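PDB 1R0K: 1-deoxy-D-xylulose 5-phosphate reductoisomerase from Zymomonas mobilis, which catalyses the NADPH-dependent, divalent-metal-requiring rearrangement and reduction of 1-deoxy-D-xylulose 5-phosphate to 2-C-methyl-D-erythritol 4-phosphate in isoprenoid biosynthesis. Local coordinates for residues 108-111 and 112-116; 134-137 and 138-142; 178-181 and 182-185; 287-290 and 291-294; 371-374 and 375-379. One frame throughout, in Å; residues are numbered along the deposited sequence.

All five contacts are local, each made within one unbroken run of chain, so they follow in series and none nests in or crosses another. Contact 1, on helix 107-115, and contact 2, on helix 132-142, come first and are the only two that touch: Leu111 and Ile114 of the former pack on Ala138 and Val139 of the latter, beside the parallel sheet. Contact 3 closes two turns in the loop from strand 168-175 to helix 185-188. Contact 4 is a short capped helix at the subunit interface. Contact 5 lies on the long helix 365-385, whose start touches both early helices; its atoms come within about 8 Å of contact 2.

Contact 1. Residues 108-111 and 112-116; sequences KATL and AAIRK
The amide N of Arg115 gives its hydrogen to Leu111 O at 2.9 Å, in a fairly straight bond of 158°. The same i to i+4 bond is repeated from Lys108 O to Ala112 N, from Ala109 O to Ala113 N and from Thr110 O to Ile114 N. The small alanines suit the positions that face neighbours: Ala109 and Ala112 let helix 83-90 come close. Leu111 and Arg115, one turn apart, also carry the main side-chain contact. With CG of Leu111 anti to the backbone N (chi1 177°), the isobutyl group leans along the helix toward its last turn, and its CD2 sits over the centre of the Arg115 guanidinium, 3.6 Å above the plane. The other methyl, CD1, lies 3.8 Å from Arg115 NE, while the extended arginine chain runs past Leu111 CG. An apolar branch thus covers one face of a charged group whose N-H bonds point outward round its rim. Without the isobutyl group, as with an alanine here, that face of the guanidinium is likely to lose its cover, a gap to open against Ala138 and the arginine to swing more freely. Thr110 and Ile114 lie side by side, CG2 of the threonine 4.2 Å from CD1 of the isoleucine; the Thr110 hydroxyl is turned back to bond Gly106 O. Lys108 reaches away to a salt bridge with Glu366. This helix is the crossover of the beta-alpha-beta unit 96-99, 107-115, 119-122 in the Rossmann-type domain, with Thr110 beside Asn124, a predicted NADPH-binding residue.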
# COMPACT_ATOMS: atom_id res chain seq x y z
N LYS B 108 22.15 -11.93 -22.03
CA LYS B 108 22.85 -11.03 -22.93
C LYS B 108 22.02 -9.85 -23.43
O LYS B 108 22.47 -8.71 -23.38
CB LYS B 108 23.38 -11.80 -24.14
CG LYS B 108 24.66 -12.57 -23.88
CD LYS B 108 25.82 -11.62 -23.71
CE LYS B 108 27.14 -12.36 -23.62
NZ LYS B 108 28.29 -11.42 -23.52
N ALA B 109 20.81 -10.12 -23.91
CA ALA B 109 19.94 -9.07 -24.41
C ALA B 109 19.48 -8.17 -23.27
O ALA B 109 19.38 -6.95 -23.42
CB ALA B 109 18.74 -9.67 -25.13
N THR B 110 19.19 -8.78 -22.13
CA THR B 110 18.73 -8.04 -20.96
C THR B 110 19.81 -7.05 -20.52
O THR B 110 19.53 -5.88 -20.29
CB THR B 110 18.38 -9.00 -19.80
OG1 THR B 110 17.30 -9.85 -20.21
CG2 THR B 110 17.95 -8.23 -18.57
N LEU B 111 21.04 -7.54 -20.41
CA LEU B 111 22.14 -6.67 -20.00
C LEU B 111 22.34 -5.56 -21.03
O LEU B 111 22.56 -4.40 -20.68
CB LEU B 111 23.43 -7.46 -19.84
CG LEU B 111 24.66 -6.62 -19.48
CD1 LEU B 111 24.34 -5.72 -18.30
CD2 LEU B 111 25.83 -7.54 -19.16
N ALA B 112 22.27 -5.93 -22.31
CA ALA B 112 22.44 -4.94 -23.38
C ALA B 112 21.42 -3.82 -23.24
O ALA B 112 21.77 -2.64 -23.31
CB ALA B 112 22.30 -5.61 -24.74
N ALA B 113 20.15 -4.18 -23.03
CA ALA B 113 19.09 -3.19 -22.86
C ALA B 113 19.37 -2.31 -21.64
O ALA B 113 19.22 -1.09 -21.69
CB ALA B 113 17.75 -3.90 -22.69
N ILE B 114 19.76 -2.93 -20.53
CA ILE B 114 20.06 -2.18 -19.33
C ILE B 114 21.18 -1.17 -19.58
O ILE B 114 21.10 -0.02 -19.14
CB ILE B 114 20.47 -3.12 -18.17
CG1 ILE B 114 19.24 -3.86 -17.66
CG2 ILE B 114 21.13 -2.32 -17.06
CD1 ILE B 114 19.53 -4.90 -16.60
N ARG B 115 22.21 -1.58 -20.31
CA ARG B 115 23.34 -0.71 -20.60
C ARG B 115 22.98 0.52 -21.44
O ARG B 115 23.72 1.51 -21.45
CB ARG B 115 24.46 -1.51 -21.27
CG ARG B 115 25.25 -2.37 -20.28
CD ARG B 115 26.24 -3.29 -20.97
NE ARG B 115 27.18 -3.88 -20.01
CZ ARG B 115 28.04 -4.85 -20.31
NH1 ARG B 115 28.09 -5.35 -21.54
NH2 ARG B 115 28.86 -5.32 -19.37
N LYS B 116 21.83 0.47 -22.13
CA LYS B 116 21.39 1.61 -22.94
C LYS B 116 20.89 2.72 -22.04
O LYS B 116 20.61 3.83 -22.49
CB LYS B 116 20.29 1.19 -23.91
CG LYS B 116 20.79 0.42 -25.11
CD LYS B 116 21.77 1.25 -25.91
CE LYS B 116 22.42 0.44 -27.01
NZ LYS B 116 23.38 1.26 -27.80

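Contact 2. Residues 134-137 and 138-142; sequences LMID and AVREH
Asp137 and Arg140 meet on the exposed side of helix 132-142, which packs against helix 107-115 next to the parallel sheet. Their ionic link is a long salt bridge, 3.8 Å from Asp137 OD1 to Arg140 NH2. The oxygen comes to the guanidinium at its edge, and the two flat groups are turned 51° apart. The bend at chi3 of Arg140 (39°) folds its end back toward the aspartate. A water completes the link: it donates to Asp137 OD1 and accepts from Arg140 NE at 3.0 Å. Charged residues suit this face, which is exposed to solvent.

Backbone bonds of the i to i+4 kind run beneath, among them Glu141 N to Asp137 O at 2.9 Å and Arg140 N to Ile136 O.

Apolar packing belongs to the other face. Ala138 is small enough to receive Leu111 and Ile114, and Val139 also meets Ile114. Met135 lays its flexible thioether chain against Leu365 and Leu128.

In the last turn, Ala138 O is gripped by two donors of one residue, which reach it from opposite faces of the carbonyl plane: His142 N at 3.0 Å and His142 ND1 at 3.1 Å.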
# COMPACT_ATOMS: atom_id res chain seq x y z
N LEU B 134 26.08 -8.14 -11.13
CA LEU B 134 26.46 -7.53 -12.40
C LEU B 134 25.36 -6.65 -12.98
O LEU B 134 25.63 -5.55 -13.46
CB LEU B 134 26.81 -8.62 -13.41
CG LEU B 134 27.98 -9.53 -13.04
CD1 LEU B 134 28.13 -10.62 -14.09
CD2 LEU B 134 29.25 -8.71 -12.93
N MET B 135 24.13 -7.15 -12.93
CA MET B 135 22.99 -6.40 -13.46
C MET B 135 22.76 -5.11 -12.70
O MET B 135 22.60 -4.05 -13.30
CB MET B 135 21.73 -7.26 -13.42
CG MET B 135 21.77 -8.46 -14.35
SD MET B 135 21.77 -8.00 -16.11
CE MET B 135 21.84 -9.63 -16.90
N ILE B 136 22.76 -5.18 -11.37
CA ILE B 136 22.55 -3.98 -10.57
C ILE B 136 23.71 -3.01 -10.79
O ILE B 136 23.52 -1.80 -10.77
CB ILE B 136 22.42 -4.33 -9.07
CG1 ILE B 136 21.20 -5.23 -8.86
CG2 ILE B 136 22.28 -3.04 -8.25
CD1 ILE B 136 19.90 -4.65 -9.40
N ASP B 137 24.91 -3.54 -11.00
CA ASP B 137 26.07 -2.69 -11.25
C ASP B 137 25.87 -1.96 -12.58
O ASP B 137 26.19 -0.77 -12.71
CB ASP B 137 27.36 -3.51 -11.31
CG ASP B 137 27.88 -3.88 -9.94
OD1 ASP B 137 27.48 -3.25 -8.95
OD2 ASP B 137 28.72 -4.81 -9.86
N ALA B 138 25.35 -2.67 -13.58
CA ALA B 138 25.11 -2.07 -14.89
C ALA B 138 24.08 -0.95 -14.76
O ALA B 138 24.22 0.10 -15.38
CB ALA B 138 24.62 -3.13 -15.87
N VAL B 139 23.05 -1.19 -13.96
CA VAL B 139 22.00 -0.20 -13.75
C VAL B 139 22.58 1.08 -13.15
O VAL B 139 22.31 2.18 -13.63
CB VAL B 139 20.89 -0.77 -12.81
CG1 VAL B 139 19.98 0.33 -12.32
CG2 VAL B 139 20.08 -1.82 -13.56
N ARG B 140 23.40 0.93 -12.11
CA ARG B 140 24.02 2.07 -11.46
C ARG B 140 24.94 2.82 -12.42
O ARG B 140 24.98 4.04 -12.42
CB ARG B 140 24.81 1.61 -10.23
CG ARG B 140 25.68 2.67 -9.56
CD ARG B 140 25.85 2.38 -8.07
NE ARG B 140 26.01 0.96 -7.79
CZ ARG B 140 25.38 0.31 -6.81
NH1 ARG B 140 24.55 0.96 -6.01
NH2 ARG B 140 25.58 -0.99 -6.63
N GLU B 141 25.66 2.08 -13.25
CA GLU B 141 26.57 2.71 -14.19
C GLU B 141 25.88 3.49 -15.30
O GLU B 141 26.35 4.56 -15.70
CB GLU B 141 27.50 1.67 -14.84
CG GLU B 141 28.44 2.32 -15.85
CD GLU B 141 29.44 1.36 -16.45
OE1 GLU B 141 30.00 0.54 -15.70
OE2 GLU B 141 29.68 1.43 -17.67
N HIS B 142 24.76 2.98 -15.80
CA HIS B 142 24.08 3.67 -16.89
C HIS B 142 22.83 4.45 -16.53
O HIS B 142 22.11 4.91 -17.41
CB HIS B 142 23.78 2.68 -18.03
CG HIS B 142 25.00 2.02 -18.59
ND1 HIS B 142 25.45 0.79 -18.15
CD2 HIS B 142 25.89 2.43 -19.52
CE1 HIS B 142 26.56 0.48 -18.79
NE2 HIS B 142 26.85 1.46 -19.63
O HOH W 1 28.54 -0.15 -9.08

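Contact 3. Residues 178-181 and 182-185; sequences GPFR and TTSL
Two type I beta turns overlap here, Gly178 to Arg181 and Phe180 to Thr183; the second is closed by Thr183 N to Phe180 O at 3.0 Å, a fairly straight bond (158°) whose donor stands above the carbonyl plane, while the first has only a weak bond. Gly178, with its positive phi, takes a backbone shape that most residues adopt reluctantly. Phe180 and Thr183 lie side by side and point the same way, with the hydroxyl OG1 of Thr183 at the edge of the ring, 3.4 Å from Phe180 CD1. The ring is buried between Ala213, Val191 and Met188, and meets Phe343 edge-to-face. Arg181 bends at chi3 (59°), which brings its guanidinium back over Thr182: the methyl CG2 lies against one face, 3.5 Å above the plane and toward the rim. The charge itself is answered by Glu298 in a salt bridge through NH1. Thr182 holds OG1 between its backbone N and carbonyl carbon (chi1 65°), which turns the hydroxyl to a hydrogen-bonded water 2.7 Å away. The same water accepts from Thr182 N and donates to Pro179 O, tying both turns together. Ser184 then serves as N-cap of helix 185-188, its OG bonding Glu187 N. This loop leads from the four-stranded mixed sheet into that helix, and Pro179 packs on Ser212, so the paired turns border the predicted binding site for deoxyxylulose phosphate.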
# COMPACT_ATOMS: atom_id res chain seq x y z
N GLY B 178 2.39 -22.98 -2.06
CA GLY B 178 2.43 -24.06 -3.02
C GLY B 178 1.38 -25.12 -2.78
O GLY B 178 0.63 -25.05 -1.81
N PRO B 179 1.30 -26.14 -3.65
CA PRO B 179 0.32 -27.22 -3.50
C PRO B 179 0.51 -28.11 -2.27
O PRO B 179 -0.43 -28.78 -1.84
CB PRO B 179 0.46 -27.99 -4.81
CG PRO B 179 1.91 -27.83 -5.13
CD PRO B 179 2.15 -26.36 -4.84
N PHE B 180 1.71 -28.10 -1.69
CA PHE B 180 1.97 -28.94 -0.52
C PHE B 180 2.13 -28.14 0.76
O PHE B 180 2.80 -28.58 1.70
CB PHE B 180 3.21 -29.80 -0.76
CG PHE B 180 3.09 -30.67 -1.97
CD1 PHE B 180 1.98 -31.48 -2.15
CD2 PHE B 180 4.08 -30.66 -2.95
CE1 PHE B 180 1.84 -32.27 -3.29
CE2 PHE B 180 3.95 -31.45 -4.09
CZ PHE B 180 2.82 -32.25 -4.26
N ARG B 181 1.48 -26.99 0.81
CA ARG B 181 1.54 -26.11 1.98
C ARG B 181 1.23 -26.83 3.29
O ARG B 181 1.83 -26.53 4.32
CB ARG B 181 0.56 -24.94 1.81
CG ARG B 181 0.44 -24.04 3.04
CD ARG B 181 -0.52 -22.87 2.78
NE ARG B 181 -1.87 -23.33 2.43
CZ ARG B 181 -2.83 -23.59 3.30
NH1 ARG B 181 -2.63 -23.46 4.60
NH2 ARG B 181 -4.02 -23.99 2.86
N THR B 182 0.29 -27.76 3.26
CA THR B 182 -0.08 -28.47 4.48
C THR B 182 0.36 -29.94 4.50
O THR B 182 -0.07 -30.71 5.37
CB THR B 182 -1.60 -28.43 4.70
OG1 THR B 182 -2.24 -29.16 3.64
CG2 THR B 182 -2.10 -27.00 4.70
N THR B 183 1.20 -30.31 3.55
CA THR B 183 1.71 -31.68 3.42
C THR B 183 2.96 -31.89 4.27
O THR B 183 3.86 -31.06 4.28
CB THR B 183 2.06 -31.99 1.95
OG1 THR B 183 0.94 -31.70 1.11
CG2 THR B 183 2.45 -33.46 1.79
N SER B 184 3.01 -33.03 4.96
CA SER B 184 4.15 -33.36 5.81
C SER B 184 5.35 -33.78 4.97
O SER B 184 5.21 -34.17 3.81
CB SER B 184 3.80 -34.51 6.74
OG SER B 184 3.65 -35.72 6.00
N LEU B 185 6.54 -33.70 5.56
CA LEU B 185 7.76 -34.11 4.88
C LEU B 185 7.63 -35.58 4.51
O LEU B 185 8.06 -36.00 3.44
CB LEU B 185 8.97 -33.94 5.79
CG LEU B 185 9.81 -32.67 5.66
CD1 LEU B 185 10.84 -32.64 6.78
CD2 LEU B 185 10.48 -32.62 4.29
O HOH W 2 -1.13 -28.54 1.22

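Contact 4. Residues 287-290 and 291-294; sequences LDFT and KLRQ
An N-capped helix of a single turn, 289-292, forms this contact, and Asp288 is its N-cap. The carboxylate oxygen OD1 of Asp288 accepts from Lys291 N at 3.0 Å, the N-H pointing fairly well at it (154°) but meeting it from above the carboxylate plane. CG of Asp288 stands anti to its own backbone N (chi1 -173°), which turns the carboxylate forward over the first turn, and CG comes 3.7 Å from Lys291 CB as the two side chains cross at about a right angle. Aspartate suits the place because its short acidic chain can reach an amide of the first turn that bonds Asp288 O only weakly, and its negative charge probably interacts favourably with the positive N-terminal end of the helix dipole. Its carbonyl O also accepts from Leu292 N at 3.1 Å. The capped turn joins Leu287 to strand 294-296. The other end closes with Arg293 N on Phe289 O at 2.8 Å, after which Arg293 leaves the helix with a positive phi. Phe289 and Leu292 give the turn its apolar side: the methyl CD2 of Leu292 lies 4.2 Å from CD2 of the ring. Leu287 places CD2 3.7 Å above one ring face, toward the rim. The ring also meets Phe297 of the second subunit, while Gln294 pairs with an antiparallel strand of that subunit and carries the sheet across the dimer interface.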
# COMPACT_ATOMS: atom_id res chain seq x y z
N LEU B 287 -10.39 -6.41 -7.61
CA LEU B 287 -10.60 -7.42 -6.59
C LEU B 287 -11.87 -7.14 -5.78
O LEU B 287 -12.06 -6.05 -5.24
CB LEU B 287 -9.39 -7.48 -5.65
CG LEU B 287 -9.45 -8.58 -4.58
CD1 LEU B 287 -9.38 -9.95 -5.24
CD2 LEU B 287 -8.29 -8.41 -3.59
N ASP B 288 -12.74 -8.14 -5.72
CA ASP B 288 -14.00 -8.04 -4.98
C ASP B 288 -13.75 -8.67 -3.61
O ASP B 288 -13.76 -9.90 -3.48
CB ASP B 288 -15.10 -8.82 -5.71
CG ASP B 288 -16.46 -8.62 -5.09
OD1 ASP B 288 -16.55 -8.51 -3.84
OD2 ASP B 288 -17.46 -8.59 -5.84
N PHE B 289 -13.54 -7.84 -2.60
CA PHE B 289 -13.28 -8.34 -1.26
C PHE B 289 -14.46 -9.06 -0.61
O PHE B 289 -14.27 -9.96 0.21
CB PHE B 289 -12.84 -7.20 -0.34
CG PHE B 289 -11.50 -6.61 -0.69
CD1 PHE B 289 -11.40 -5.59 -1.63
CD2 PHE B 289 -10.34 -7.08 -0.08
CE1 PHE B 289 -10.16 -5.04 -1.95
CE2 PHE B 289 -9.10 -6.54 -0.40
CZ PHE B 289 -9.01 -5.52 -1.33
N THR B 290 -15.67 -8.66 -0.97
CA THR B 290 -16.88 -9.27 -0.43
C THR B 290 -16.99 -10.72 -0.88
O THR B 290 -17.39 -11.60 -0.12
CB THR B 290 -18.15 -8.50 -0.89
OG1 THR B 290 -18.03 -7.11 -0.52
CG2 THR B 290 -19.39 -9.07 -0.22
N LYS B 291 -16.61 -10.97 -2.13
CA LYS B 291 -16.64 -12.31 -2.69
C LYS B 291 -15.51 -13.11 -2.07
O LYS B 291 -15.68 -14.28 -1.71
CB LYS B 291 -16.47 -12.24 -4.21
CG LYS B 291 -16.64 -13.57 -4.92
CD LYS B 291 -16.47 -13.39 -6.42
CE LYS B 291 -16.60 -14.71 -7.17
NZ LYS B 291 -16.39 -14.52 -8.63
N LEU B 292 -14.35 -12.47 -1.94
CA LEU B 292 -13.18 -13.09 -1.34
C LEU B 292 -13.53 -13.57 0.06
O LEU B 292 -13.27 -14.71 0.44
CB LEU B 292 -12.05 -12.07 -1.27
CG LEU B 292 -10.84 -12.42 -0.41
CD1 LEU B 292 -10.20 -13.72 -0.91
CD2 LEU B 292 -9.84 -11.28 -0.46
N ARG B 293 -14.12 -12.66 0.83
CA ARG B 293 -14.56 -12.92 2.19
C ARG B 293 -13.49 -13.14 3.25
O ARG B 293 -13.58 -12.58 4.35
CB ARG B 293 -15.52 -14.11 2.20
CG ARG B 293 -15.87 -14.63 3.58
CD ARG B 293 -16.77 -15.85 3.50
NE ARG B 293 -16.97 -16.48 4.81
CZ ARG B 293 -16.00 -17.01 5.54
NH1 ARG B 293 -14.75 -17.00 5.11
NH2 ARG B 293 -16.28 -17.56 6.72
N GLN B 294 -12.46 -13.92 2.94
CA GLN B 294 -11.45 -14.21 3.94
C GLN B 294 -10.02 -14.37 3.42
O GLN B 294 -9.80 -14.91 2.34
CB GLN B 294 -11.88 -15.48 4.68
CG GLN B 294 -11.17 -15.78 5.99
CD GLN B 294 -11.85 -16.91 6.75
OE1 GLN B 294 -11.82 -18.06 6.34
NE2 GLN B 294 -12.49 -16.56 7.87

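Contact 5. Residues 371-374 and 375-379; sequences IDNE and ARIQA
Arg376 lays its extended chain past Asp372, one turn earlier on the long helix 365-385, and the two form an i to i+4 salt bridge along the helix side. NE gives its hydrogen to Asp372 OD2 at 2.8 Å, with an N-H...O angle of 148°. The oxygen lies close to the guanidinium plane and is approached on its syn side, though the carboxylate and guanidinium planes are 55° apart. Asp372 has CG anti to the backbone N (chi1 -172°), which swings the acid toward the following turn; arginine suits the other end, since its long chain can pass CD beside OD2 before offering NE. Asp372 is buried against Ala327 and Cys104, so the arginine probably offsets a charge that would be costly there. Were a leucine to stand in place of Arg376, that buried carboxylate would probably be left without its countercharge.

Farther round the helix, Asn373 crosses Ile377 obliquely, OD1 lying 3.9 Å from the methyl CD1. Glu374 bends at its CB-CG bond, bringing OE2 to 3.8 Å from Gln378 CG, with the carboxylate and amide planes steeply turned against each other. Ala375 is small and sits against Ala327 of helix 321-337, while Ile371 fills the space toward Val324. A water makes a second, indirect link between acid and guanidinium, accepting from Arg376 NH2 at 2.8 Å and donating to Asp372 OD1 at 2.9 Å.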
# COMPACT_ATOMS: atom_id res chain seq x y z
N ILE B 371 29.71 -20.70 -14.76
CA ILE B 371 29.27 -21.19 -13.46
C ILE B 371 28.00 -22.02 -13.62
O ILE B 371 27.87 -23.08 -13.03
CB ILE B 371 28.99 -20.02 -12.50
CG1 ILE B 371 30.30 -19.30 -12.19
CG2 ILE B 371 28.30 -20.52 -11.24
CD1 ILE B 371 30.12 -18.04 -11.39
N ASP B 372 27.07 -21.53 -14.43
CA ASP B 372 25.82 -22.25 -14.66
C ASP B 372 26.14 -23.62 -15.27
O ASP B 372 25.61 -24.64 -14.82
CB ASP B 372 24.92 -21.47 -15.62
CG ASP B 372 23.54 -22.09 -15.75
OD1 ASP B 372 22.69 -21.83 -14.87
OD2 ASP B 372 23.30 -22.83 -16.72
N ASN B 373 27.00 -23.62 -16.28
CA ASN B 373 27.39 -24.84 -16.97
C ASN B 373 28.02 -25.85 -16.02
O ASN B 373 27.63 -27.02 -15.99
CB ASN B 373 28.39 -24.52 -18.09
CG ASN B 373 29.04 -25.76 -18.67
OD1 ASN B 373 28.37 -26.61 -19.26
ND2 ASN B 373 30.35 -25.88 -18.50
N GLU B 374 29.02 -25.40 -15.27
CA GLU B 374 29.72 -26.27 -14.34
C GLU B 374 28.80 -26.78 -13.22
O GLU B 374 28.83 -27.96 -12.89
CB GLU B 374 30.92 -25.53 -13.73
CG GLU B 374 31.92 -26.41 -13.01
CD GLU B 374 32.47 -27.52 -13.88
OE1 GLU B 374 32.66 -27.30 -15.10
OE2 GLU B 374 32.73 -28.63 -13.35
N ALA B 375 28.00 -25.88 -12.65
CA ALA B 375 27.07 -26.27 -11.59
C ALA B 375 26.16 -27.40 -12.07
O ALA B 375 25.89 -28.35 -11.34
CB ALA B 375 26.24 -25.08 -11.14
N ARG B 376 25.67 -27.27 -13.31
CA ARG B 376 24.80 -28.28 -13.91
C ARG B 376 25.50 -29.63 -14.00
O ARG B 376 24.91 -30.67 -13.71
CB ARG B 376 24.38 -27.84 -15.32
CG ARG B 376 23.28 -26.80 -15.35
CD ARG B 376 23.13 -26.18 -16.74
NE ARG B 376 21.95 -25.33 -16.83
CZ ARG B 376 20.72 -25.78 -17.03
NH1 ARG B 376 20.50 -27.09 -17.19
NH2 ARG B 376 19.69 -24.94 -17.06
N ILE B 377 26.76 -29.62 -14.42
CA ILE B 377 27.52 -30.85 -14.54
C ILE B 377 27.78 -31.48 -13.17
O ILE B 377 27.65 -32.69 -13.00
CB ILE B 377 28.84 -30.59 -15.27
CG1 ILE B 377 28.55 -30.25 -16.74
CG2 ILE B 377 29.76 -31.81 -15.17
CD1 ILE B 377 29.77 -29.85 -17.53
N GLN B 378 28.15 -30.65 -12.20
CA GLN B 378 28.42 -31.12 -10.84
C GLN B 378 27.16 -31.68 -10.18
O GLN B 378 27.20 -32.70 -9.49
CB GLN B 378 28.97 -29.98 -10.00
CG GLN B 378 30.27 -29.41 -10.51
CD GLN B 378 31.47 -30.13 -9.94
OE1 GLN B 378 31.57 -31.36 -10.02
NE2 GLN B 378 32.38 -29.36 -9.35
N ALA B 379 26.03 -31.00 -10.38
CA ALA B 379 24.77 -31.43 -9.81
C ALA B 379 24.39 -32.79 -10.38
O ALA B 379 24.00 -33.70 -9.65
CB ALA B 379 23.67 -30.41 -10.11
O HOH W 3 20.16 -22.41 -16.09